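Local coordinates for putative secreted lipase (Streptomyces sp. W007, PDB 5H6B), which probably hydrolyses triacylglycerols as a secreted, thermostable lipase of the alpha/beta-hydrolase fold, splitting off fatty acids at the ester bonds, at residues G183-V187 / Y210-V216; Y192-K198 / V216-Q222; F61-Q67 / Q86-F90. All blocks are in the same frame, centred on the assembly; numbering follows the deposited sequence.

Interaction 1: residues G183-V187 / Y210-V216. With ZN (zinc ion), chain D.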
loop_
_atom_site.group_PDB
_atom_site.type_symbol
_atom_site.label_atom_id
_atom_site.label_comp_id
_atom_site.label_asym_id
_atom_site.label_seq_id
_atom_site.Cartn_x
_atom_site.Cartn_y
_atom_site.Cartn_z
ATOM N N GLY A 183 15.635 12.832 4.465
ATOM C CA GLY A 183 16.596 12.314 3.496
ATOM C C GLY A 183 15.929 11.995 2.168
ATOM O O GLY A 183 14.897 12.568 1.817
ATOM N N GLY A 184 16.523 11.076 1.424
ATOM C CA GLY A 184 15.969 10.633 0.148
ATOM C C GLY A 184 14.770 9.718 0.338
ATOM O O GLY A 184 14.584 9.137 1.408
ATOM N N ASP A 185 13.968 9.591 -0.717
ATOM C CA ASP A 185 12.761 8.770 -0.688
ATOM C C ASP A 185 13.037 7.281 -0.501
ATOM O O ASP A 185 12.241 6.577 0.129
ATOM C CB ASP A 185 12.008 8.913 -1.996
ATOM C CG ASP A 185 11.447 10.268 -2.203
ATOM O OD1 ASP A 185 11.559 11.117 -1.310
ATOM O OD2 ASP A 185 10.877 10.478 -3.284
ATOM N N THR A 186 14.142 6.804 -1.073
ATOM C CA THR A 186 14.399 5.376 -1.145
ATOM C C THR A 186 15.530 4.887 -0.252
ATOM O O THR A 186 16.312 5.647 0.300
ATOM C CB THR A 186 14.624 4.908 -2.598
ATOM O OG1 THR A 186 15.732 5.594 -3.181
ATOM C CG2 THR A 186 13.394 5.179 -3.420
ATOM N N VAL A 187 15.555 3.578 -0.102
ATOM C CA VAL A 187 16.526 2.862 0.684
ATOM C C VAL A 187 17.137 1.894 -0.327
ATOM O O VAL A 187 16.412 1.344 -1.154
ATOM C CB VAL A 187 15.796 2.183 1.881
ATOM C CG1 VAL A 187 16.221 0.736 2.116
ATOM C CG2 VAL A 187 15.946 3.033 3.139
ATOM N N TYR A 210 4.541 10.212 -6.280
ATOM C CA TYR A 210 5.725 9.620 -6.898
ATOM C C TYR A 210 6.945 9.657 -5.992
ATOM O O TYR A 210 7.133 10.601 -5.234
ATOM C CB TYR A 210 6.084 10.328 -8.208
ATOM C CG TYR A 210 5.115 10.169 -9.346
ATOM C CD1 TYR A 210 4.297 9.034 -9.471
ATOM C CD2 TYR A 210 5.050 11.140 -10.353
ATOM C CE1 TYR A 210 3.427 8.909 -10.541
ATOM C CE2 TYR A 210 4.184 11.016 -11.429
ATOM C CZ TYR A 210 3.381 9.892 -11.512
ATOM O OH TYR A 210 2.512 9.749 -12.553
ATOM N N LEU A 211 7.756 8.603 -6.091
ATOM C CA LEU A 211 9.021 8.498 -5.393
ATOM C C LEU A 211 10.186 8.834 -6.338
ATOM O O LEU A 211 10.062 8.816 -7.554
ATOM C CB LEU A 211 9.193 7.093 -4.828
ATOM C CG LEU A 211 8.269 6.704 -3.669
ATOM C CD1 LEU A 211 8.307 5.196 -3.471
ATOM C CD2 LEU A 211 8.640 7.390 -2.371
ATOM N N ASP A 212 11.326 9.139 -5.742
ATOM C CA ASP A 212 12.535 9.472 -6.475
ATOM C C ASP A 212 13.682 8.599 -5.993
ATOM O O ASP A 212 13.873 8.408 -4.794
ATOM C CB ASP A 212 12.873 10.937 -6.244
ATOM C CG ASP A 212 14.261 11.310 -6.722
ATOM O OD1 ASP A 212 14.423 11.650 -7.914
ATOM O OD2 ASP A 212 15.172 11.308 -5.874
ATOM N N GLY A 213 14.462 8.115 -6.943
ATOM C CA GLY A 213 15.623 7.302 -6.653
ATOM C C GLY A 213 16.018 6.506 -7.882
ATOM O O GLY A 213 15.265 6.456 -8.866
ATOM N N PRO A 214 17.198 5.866 -7.836
ATOM C CA PRO A 214 17.606 5.028 -8.962
ATOM C C PRO A 214 16.715 3.792 -9.187
ATOM O O PRO A 214 16.596 3.360 -10.336
ATOM C CB PRO A 214 19.039 4.616 -8.592
ATOM C CG PRO A 214 19.076 4.690 -7.108
ATOM C CD PRO A 214 18.196 5.857 -6.750
ATOM N N ASN A 215 16.098 3.242 -8.129
ATOM C CA ASN A 215 15.306 1.993 -8.256
ATOM C C ASN A 215 13.798 2.202 -8.094
ATOM O O ASN A 215 13.111 1.417 -7.414
ATOM C CB ASN A 215 15.812 0.929 -7.273
ATOM C CG ASN A 215 17.275 0.590 -7.485
ATOM O OD1 ASN A 215 17.774 0.597 -8.608
ATOM N ND2 ASN A 215 17.969 0.299 -6.404
ATOM N N VAL A 216 13.303 3.242 -8.764
ATOM C CA VAL A 216 11.905 3.646 -8.708
ATOM C C VAL A 216 11.279 3.604 -10.089
ATOM O O VAL A 216 11.889 4.044 -11.056
ATOM C CB VAL A 216 11.754 5.069 -8.170
ATOM C CG1 VAL A 216 10.287 5.479 -8.168
ATOM C CG2 VAL A 216 12.361 5.167 -6.780
HETATM ZN ZN ZN D . 10.704 12.843 -1.744
HETATM O O HOH W 1 14.671 11.499 -2.965
HETATM O O HOH W 2 15.755 8.152 -3.143
HETATM O O HOH W 3 16.012 3.689 -5.467
#
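One carboxylate does two jobs here. Asp185 OD1 binds a zinc ion at 2.0 Å, with His139 as a further protein ligand, while Asp185 OD2 accepts a hydrogen bond from Asp212 N at 2.8 Å. The metal site is thereby tied directly to the backbone of the 210-216 loop, and Asp185 CB also lies 3.7 Å from Leu211 CD2.

No direct hydrogen bond joins the two backbones; water fills the gap instead. Water 1 accepts from Asp185 N and donates to Asp212 OD2, both at 3.0 Å. Water 2 accepts from Thr186 N at 3.0 Å and donates to Asp212 O at 2.5 Å. A third water joins Thr186 OG1 (3.0 Å) to Asn215 N (2.7 Å).

Thr186 adds an apolar touch through its methyl, with Thr186 CG2 3.5 Å from Val216 CG2. Its hydroxyl oxygen, Thr186 OG1, sits 3.9 Å from Gly213 CA, where a beta-carbon on residue 213 would clash with it. Gly213 also opens the type I turn that runs to Val216.

Neither segment is helix or strand up to Val216, where strand 216-220 begins. Residues 183-187 belong to the loop from helix 175-181 into strand 191-196. The loop residues 210-215 belong to the connection between the last two strands of the sheet; Leu211 packs on Tyr192 and Val194 of strand 191-196.

Interaction 2: residues Y192-K198 / V216-Q222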
loop_
_atom_site.group_PDB
_atom_site.type_symbol
_atom_site.label_atom_id
_atom_site.label_comp_id
_atom_site.label_asym_id
_atom_site.label_seq_id
_atom_site.Cartn_x
_atom_site.Cartn_y
_atom_site.Cartn_z
ATOM N N TYR A 192 10.995 -0.091 -5.951
ATOM C CA TYR A 192 9.816 0.705 -5.660
ATOM C C TYR A 192 9.018 0.932 -6.919
ATOM O O TYR A 192 9.590 1.337 -7.942
ATOM C CB TYR A 192 10.225 2.073 -5.125
ATOM C CG TYR A 192 10.951 2.075 -3.800
ATOM C CD1 TYR A 192 12.317 1.773 -3.716
ATOM C CD2 TYR A 192 10.284 2.422 -2.633
ATOM C CE1 TYR A 192 12.986 1.818 -2.503
ATOM C CE2 TYR A 192 10.948 2.477 -1.425
ATOM C CZ TYR A 192 12.287 2.173 -1.355
ATOM O OH TYR A 192 12.891 2.215 -0.121
ATOM N N THR A 193 7.705 0.703 -6.836
ATOM C CA THR A 193 6.758 1.083 -7.900
ATOM C C THR A 193 5.659 1.966 -7.277
ATOM O O THR A 193 5.265 1.770 -6.125
ATOM C CB THR A 193 6.135 -0.154 -8.582
ATOM O OG1 THR A 193 7.174 -1.068 -8.980
ATOM C CG2 THR A 193 5.283 0.226 -9.806
ATOM N N VAL A 194 5.225 2.975 -8.022
ATOM C CA VAL A 194 4.120 3.830 -7.625
ATOM C C VAL A 194 3.154 3.887 -8.804
ATOM O O VAL A 194 3.559 4.128 -9.944
ATOM C CB VAL A 194 4.566 5.250 -7.248
ATOM C CG1 VAL A 194 3.368 6.121 -6.907
ATOM C CG2 VAL A 194 5.531 5.225 -6.083
ATOM N N ILE A 195 1.881 3.622 -8.517
ATOM C CA ILE A 195 0.822 3.720 -9.492
ATOM C C ILE A 195 -0.112 4.793 -8.951
ATOM O O ILE A 195 -0.667 4.657 -7.857
ATOM C CB ILE A 195 0.089 2.380 -9.675
ATOM C CG1 ILE A 195 1.078 1.258 -10.009
ATOM C CG2 ILE A 195 -0.978 2.509 -10.751
ATOM C CD1 ILE A 195 0.555 -0.125 -9.732
ATOM N N ALA A 196 -0.259 5.865 -9.731
ATOM C CA ALA A 196 -1.045 7.017 -9.385
ATOM C C ALA A 196 -2.060 7.281 -10.472
ATOM O O ALA A 196 -1.885 6.849 -11.626
ATOM C CB ALA A 196 -0.145 8.230 -9.207
ATOM N N THR A 197 -3.107 8.011 -10.093
ATOM C CA THR A 197 -4.155 8.447 -11.024
ATOM C C THR A 197 -4.247 9.980 -10.989
ATOM O O THR A 197 -4.215 10.617 -9.916
ATOM C CB THR A 197 -5.536 7.824 -10.718
ATOM O OG1 THR A 197 -6.534 8.447 -11.524
ATOM C CG2 THR A 197 -5.936 7.972 -9.240
ATOM N N LYS A 198 -4.408 10.563 -12.167
ATOM C CA LYS A 198 -4.433 12.003 -12.319
ATOM C C LYS A 198 -5.754 12.550 -11.807
ATOM O O LYS A 198 -5.861 13.730 -11.591
ATOM C CB LYS A 198 -4.235 12.396 -13.784
ATOM C CG LYS A 198 -5.510 12.353 -14.613
ATOM C CD LYS A 198 -5.236 12.272 -16.098
ATOM C CE LYS A 198 -4.572 13.519 -16.625
ATOM N NZ LYS A 198 -4.249 13.296 -18.059
ATOM N N VAL A 216 13.303 3.242 -8.764
ATOM C CA VAL A 216 11.905 3.646 -8.708
ATOM C C VAL A 216 11.279 3.604 -10.089
ATOM O O VAL A 216 11.889 4.044 -11.056
ATOM C CB VAL A 216 11.754 5.069 -8.170
ATOM C CG1 VAL A 216 10.287 5.479 -8.168
ATOM C CG2 VAL A 216 12.361 5.167 -6.780
ATOM N N ARG A 217 10.053 3.081 -10.166
ATOM C CA ARG A 217 9.246 3.180 -11.359
ATOM C C ARG A 217 7.936 3.882 -11.011
ATOM O O ARG A 217 7.148 3.351 -10.251
ATOM C CB ARG A 217 8.978 1.797 -11.936
ATOM C CG ARG A 217 8.236 1.852 -13.263
ATOM C CD ARG A 217 8.480 0.597 -14.093
ATOM N NE ARG A 217 7.503 0.461 -15.184
ATOM C CZ ARG A 217 6.233 0.063 -15.042
ATOM N NH1 ARG A 217 5.746 -0.246 -13.845
ATOM N NH2 ARG A 217 5.434 -0.025 -16.113
ATOM N N ASN A 218 7.709 5.064 -11.573
ATOM C CA ASN A 218 6.475 5.802 -11.352
ATOM C C ASN A 218 5.609 5.635 -12.577
ATOM O O ASN A 218 6.071 5.859 -13.677
ATOM C CB ASN A 218 6.747 7.288 -11.101
ATOM C CG ASN A 218 7.396 7.537 -9.750
ATOM O OD1 ASN A 218 6.880 7.140 -8.711
ATOM N ND2 ASN A 218 8.539 8.201 -9.761
ATOM N N VAL A 219 4.344 5.282 -12.362
ATOM C CA VAL A 219 3.411 4.949 -13.419
ATOM C C VAL A 219 2.121 5.742 -13.256
ATOM O O VAL A 219 1.529 5.796 -12.160
ATOM C CB VAL A 219 3.084 3.447 -13.363
ATOM C CG1 VAL A 219 2.142 3.050 -14.498
ATOM C CG2 VAL A 219 4.380 2.634 -13.409
ATOM N N LEU A 220 1.706 6.370 -14.346
ATOM C CA LEU A 220 0.460 7.088 -14.412
ATOM C C LEU A 220 -0.569 6.140 -15.011
ATOM O O LEU A 220 -0.400 5.667 -16.147
ATOM C CB LEU A 220 0.601 8.335 -15.280
ATOM C CG LEU A 220 -0.645 9.224 -15.369
ATOM C CD1 LEU A 220 -1.038 9.741 -13.991
ATOM C CD2 LEU A 220 -0.420 10.385 -16.338
ATOM N N LEU A 221 -1.629 5.875 -14.246
ATOM C CA LEU A 221 -2.692 4.951 -14.653
ATOM C C LEU A 221 -3.282 5.259 -16.034
ATOM O O LEU A 221 -3.617 4.347 -16.801
ATOM C CB LEU A 221 -3.834 4.971 -13.615
ATOM C CG LEU A 221 -5.037 4.054 -13.843
ATOM C CD1 LEU A 221 -4.575 2.607 -13.728
ATOM C CD2 LEU A 221 -6.169 4.390 -12.864
ATOM N N GLN A 222 -3.418 6.542 -16.341
ATOM C CA GLN A 222 -3.998 6.953 -17.600
ATOM C C GLN A 222 -3.030 6.712 -18.791
ATOM O O GLN A 222 -3.500 6.619 -19.917
ATOM C CB GLN A 222 -4.513 8.383 -17.550
ATOM C CG GLN A 222 -5.759 8.571 -16.663
ATOM C CD GLN A 222 -5.503 8.352 -15.172
ATOM O OE1 GLN A 222 -6.294 7.730 -14.469
ATOM N NE2 GLN A 222 -4.387 8.847 -14.696
#
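Five backbone hydrogen bonds zip these segments together in parallel register. Arg217 N donates to Tyr192 O (2.9 Å), Val194 N to Arg217 O (3.0 Å), Val219 N to Val194 O (2.8 Å) and Ala196 N to Val219 O (3.0 Å). The last, Leu221 N to Ala196 O at 2.8 Å, carries the pairing one residue past strand 216-220. The strand axes approach to 4.7 Å and diverge by only 9°.

Side-chain contacts are lighter. On the face bearing Thr193 and Ile195, Ile195 CG1 lies 4.5 Å from Val219 CB, and Thr193 CG2 meets the guanidinium edge at Arg217 NH1 (4.1 Å); Arg217 is salt-bridged to Glu245. On the other face, Tyr192 CB is 4.1 Å from Val216 CG2.

Strand 216-220 is the outermost strand at this end of the chain's parallel sheet, characteristic of the alpha/beta-hydrolase fold. Strand 191-196 bonds on its other side to strand 128-134, while helix 240-250 packs against Thr193 and Ile195.

Interaction 3: residues F61-Q67 / Q86-F90. With ZN (zinc ion), chain C.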
loop_
_atom_site.group_PDB
_atom_site.type_symbol
_atom_site.label_atom_id
_atom_site.label_comp_id
_atom_site.label_asym_id
_atom_site.label_seq_id
_atom_site.Cartn_x
_atom_site.Cartn_y
_atom_site.Cartn_z
ATOM N N PHE A 61 -0.795 -12.145 2.252
ATOM C CA PHE A 61 -1.098 -11.851 3.649
ATOM C C PHE A 61 -1.503 -10.392 3.750
ATOM O O PHE A 61 -1.007 -9.565 2.976
ATOM C CB PHE A 61 0.119 -12.108 4.534
ATOM C CG PHE A 61 0.516 -13.551 4.594
ATOM C CD1 PHE A 61 1.323 -14.107 3.604
ATOM C CD2 PHE A 61 0.055 -14.374 5.632
ATOM C CE1 PHE A 61 1.668 -15.446 3.645
ATOM C CE2 PHE A 61 0.402 -15.712 5.673
ATOM C CZ PHE A 61 1.212 -16.246 4.682
ATOM N N SER A 62 -2.414 -10.079 4.671
ATOM C CA SER A 62 -2.881 -8.701 4.862
ATOM C C SER A 62 -3.069 -8.417 6.334
ATOM O O SER A 62 -3.646 -9.229 7.037
ATOM C CB SER A 62 -4.194 -8.496 4.123
ATOM O OG SER A 62 -5.215 -9.316 4.671
ATOM N N LEU A 63 -2.569 -7.278 6.802
ATOM C CA LEU A 63 -2.655 -6.911 8.225
ATOM C C LEU A 63 -3.634 -5.793 8.479
ATOM O O LEU A 63 -3.909 -4.968 7.594
ATOM C CB LEU A 63 -1.289 -6.447 8.757
ATOM C CG LEU A 63 -0.868 -4.961 8.634
ATOM C CD1 LEU A 63 0.363 -4.646 9.472
ATOM C CD2 LEU A 63 -0.629 -4.571 7.180
ATOM N N ASP A 64 -4.081 -5.727 9.729
ATOM C CA ASP A 64 -4.783 -4.571 10.271
ATOM C C ASP A 64 -3.759 -3.704 10.990
ATOM O O ASP A 64 -2.933 -4.234 11.679
ATOM C CB ASP A 64 -5.818 -5.036 11.304
ATOM C CG ASP A 64 -7.226 -5.110 10.765
ATOM O OD1 ASP A 64 -7.477 -4.911 9.560
ATOM O OD2 ASP A 64 -8.118 -5.334 11.600
ATOM N N TYR A 65 -3.857 -2.382 10.906
ATOM C CA TYR A 65 -2.875 -1.480 11.541
ATOM C C TYR A 65 -3.583 -0.181 11.873
ATOM O O TYR A 65 -4.506 0.179 11.166
ATOM C CB TYR A 65 -1.637 -1.232 10.639
ATOM C CG TYR A 65 -1.840 -0.283 9.465
ATOM C CD1 TYR A 65 -1.840 1.098 9.648
ATOM C CD2 TYR A 65 -2.024 -0.765 8.177
ATOM C CE1 TYR A 65 -2.024 1.972 8.592
ATOM C CE2 TYR A 65 -2.211 0.103 7.112
ATOM C CZ TYR A 65 -2.207 1.477 7.323
ATOM O OH TYR A 65 -2.396 2.375 6.286
ATOM N N GLY A 66 -3.162 0.511 12.936
ATOM C CA GLY A 66 -3.715 1.814 13.287
ATOM C C GLY A 66 -5.124 1.728 13.830
ATOM O O GLY A 66 -5.887 2.695 13.720
ATOM N N GLN A 67 -5.481 0.585 14.424
ATOM C CA GLN A 67 -6.814 0.438 15.013
ATOM C C GLN A 67 -7.001 1.424 16.155
ATOM O O GLN A 67 -6.071 1.692 16.883
ATOM C CB GLN A 67 -7.054 -0.960 15.541
ATOM C CG GLN A 67 -6.931 -2.050 14.498
ATOM C CD GLN A 67 -5.599 -2.762 14.585
ATOM O OE1 GLN A 67 -4.543 -2.117 14.616
ATOM N NE2 GLN A 67 -5.630 -4.091 14.599
ATOM N N GLN A 86 3.719 -2.162 13.942
ATOM C CA GLN A 86 2.810 -3.316 13.707
ATOM C C GLN A 86 3.175 -4.065 12.422
ATOM O O GLN A 86 3.139 -5.302 12.366
ATOM C CB GLN A 86 1.355 -2.870 13.614
ATOM C CG GLN A 86 0.774 -2.308 14.885
ATOM C CD GLN A 86 -0.613 -1.770 14.655
ATOM O OE1 GLN A 86 -0.793 -0.660 14.165
ATOM N NE2 GLN A 86 -1.607 -2.559 15.001
ATOM N N LEU A 87 3.511 -3.293 11.390
ATOM C CA LEU A 87 3.941 -3.841 10.102
ATOM C C LEU A 87 5.227 -4.658 10.270
ATOM O O LEU A 87 5.339 -5.762 9.719
ATOM C CB LEU A 87 4.140 -2.706 9.078
ATOM C CG LEU A 87 4.729 -3.078 7.717
ATOM C CD1 LEU A 87 3.802 -4.026 6.981
ATOM C CD2 LEU A 87 5.016 -1.835 6.884
ATOM N N ASP A 88 6.168 -4.103 11.040
ATOM C CA ASP A 88 7.425 -4.778 11.406
ATOM C C ASP A 88 7.183 -6.176 11.979
ATOM O O ASP A 88 7.666 -7.172 11.410
ATOM C CB ASP A 88 8.224 -3.903 12.392
ATOM C CG ASP A 88 9.664 -4.379 12.612
ATOM O OD1 ASP A 88 10.076 -5.457 12.103
ATOM O OD2 ASP A 88 10.378 -3.640 13.321
ATOM N N VAL A 89 6.419 -6.242 13.075
ATOM C CA VAL A 89 6.027 -7.526 13.710
ATOM C C VAL A 89 5.327 -8.456 12.705
ATOM O O VAL A 89 5.619 -9.662 12.636
ATOM C CB VAL A 89 5.099 -7.291 14.933
ATOM C CG1 VAL A 89 4.440 -8.586 15.406
ATOM C CG2 VAL A 89 5.870 -6.633 16.074
ATOM N N PHE A 90 4.415 -7.893 11.916
ATOM C CA PHE A 90 3.645 -8.695 10.954
ATOM C C PHE A 90 4.524 -9.319 9.855
ATOM O O PHE A 90 4.346 -10.496 9.521
ATOM C CB PHE A 90 2.506 -7.866 10.352
ATOM C CG PHE A 90 1.544 -8.668 9.519
ATOM C CD1 PHE A 90 0.475 -9.315 10.106
ATOM C CD2 PHE A 90 1.711 -8.773 8.137
ATOM C CE1 PHE A 90 -0.419 -10.048 9.342
ATOM C CE2 PHE A 90 0.819 -9.496 7.367
ATOM C CZ PHE A 90 -0.250 -10.138 7.974
HETATM ZN ZN ZN C . -9.883 -4.801 11.700
#
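Gln86 meets the loop beyond the strand with both ends of its amide: Gln86 OE1 accepts from Gly66 N at 2.9 Å, and Gln86 NE2 donates to Gln67 OE1 at 3.0 Å. Gly66 has a positive phi of 72°, which favours glycine at this bend. One turn of helix presents the next contacts. Leu87 offers its backbone and beta-carbon to Leu63, with Leu63 CD1 3.7 Å from Leu87 CA and 4.3 Å from Leu87 CB. Asp88 points away and belongs to a zinc site with Asp92, on a side of the helix remote from this interface. Phe90, bonded through its amide to Gln86 O at 2.9 Å, turns back to the strand. Leu63 CB sits over the face of its ring, 3.5 Å from the centroid, in a CH-pi contact, while Phe61 CB approaches the ring edge at Phe90 CE2 (3.9 Å).

Strand 61-63 and helix 86-90 run at 151°, nearly antiparallel, as in a helix packed on the sheet of this fold. The chemistry divides along the helix: an apolar patch at Leu87 and Phe90 grips the strand, and the Gln86 amide fixes the following loop, whose Asp64 binds another zinc together with His75.

Interaction 3 comes first along the chain and closes before the others open; interactions 1 and 2 then cross, their segments alternating, and share Val216. Those two have centres 13 Å apart and touch directly: Leu211 O takes a probable hydrogen bond from Asn218 ND2 (2.8 Å), and Thr186 CB packs on Tyr192 CE1 (3.5 Å). Interaction 1 thus joins loops leading into the two strands that interaction 2 pairs. Interaction 3 lies about 24 Å from interaction 2 between centres, on the opposite side of the chain's centre, yet both reach the same parallel sheet. Together they show its edge pairing, a helix packed on it, and metal-binding loops beside it.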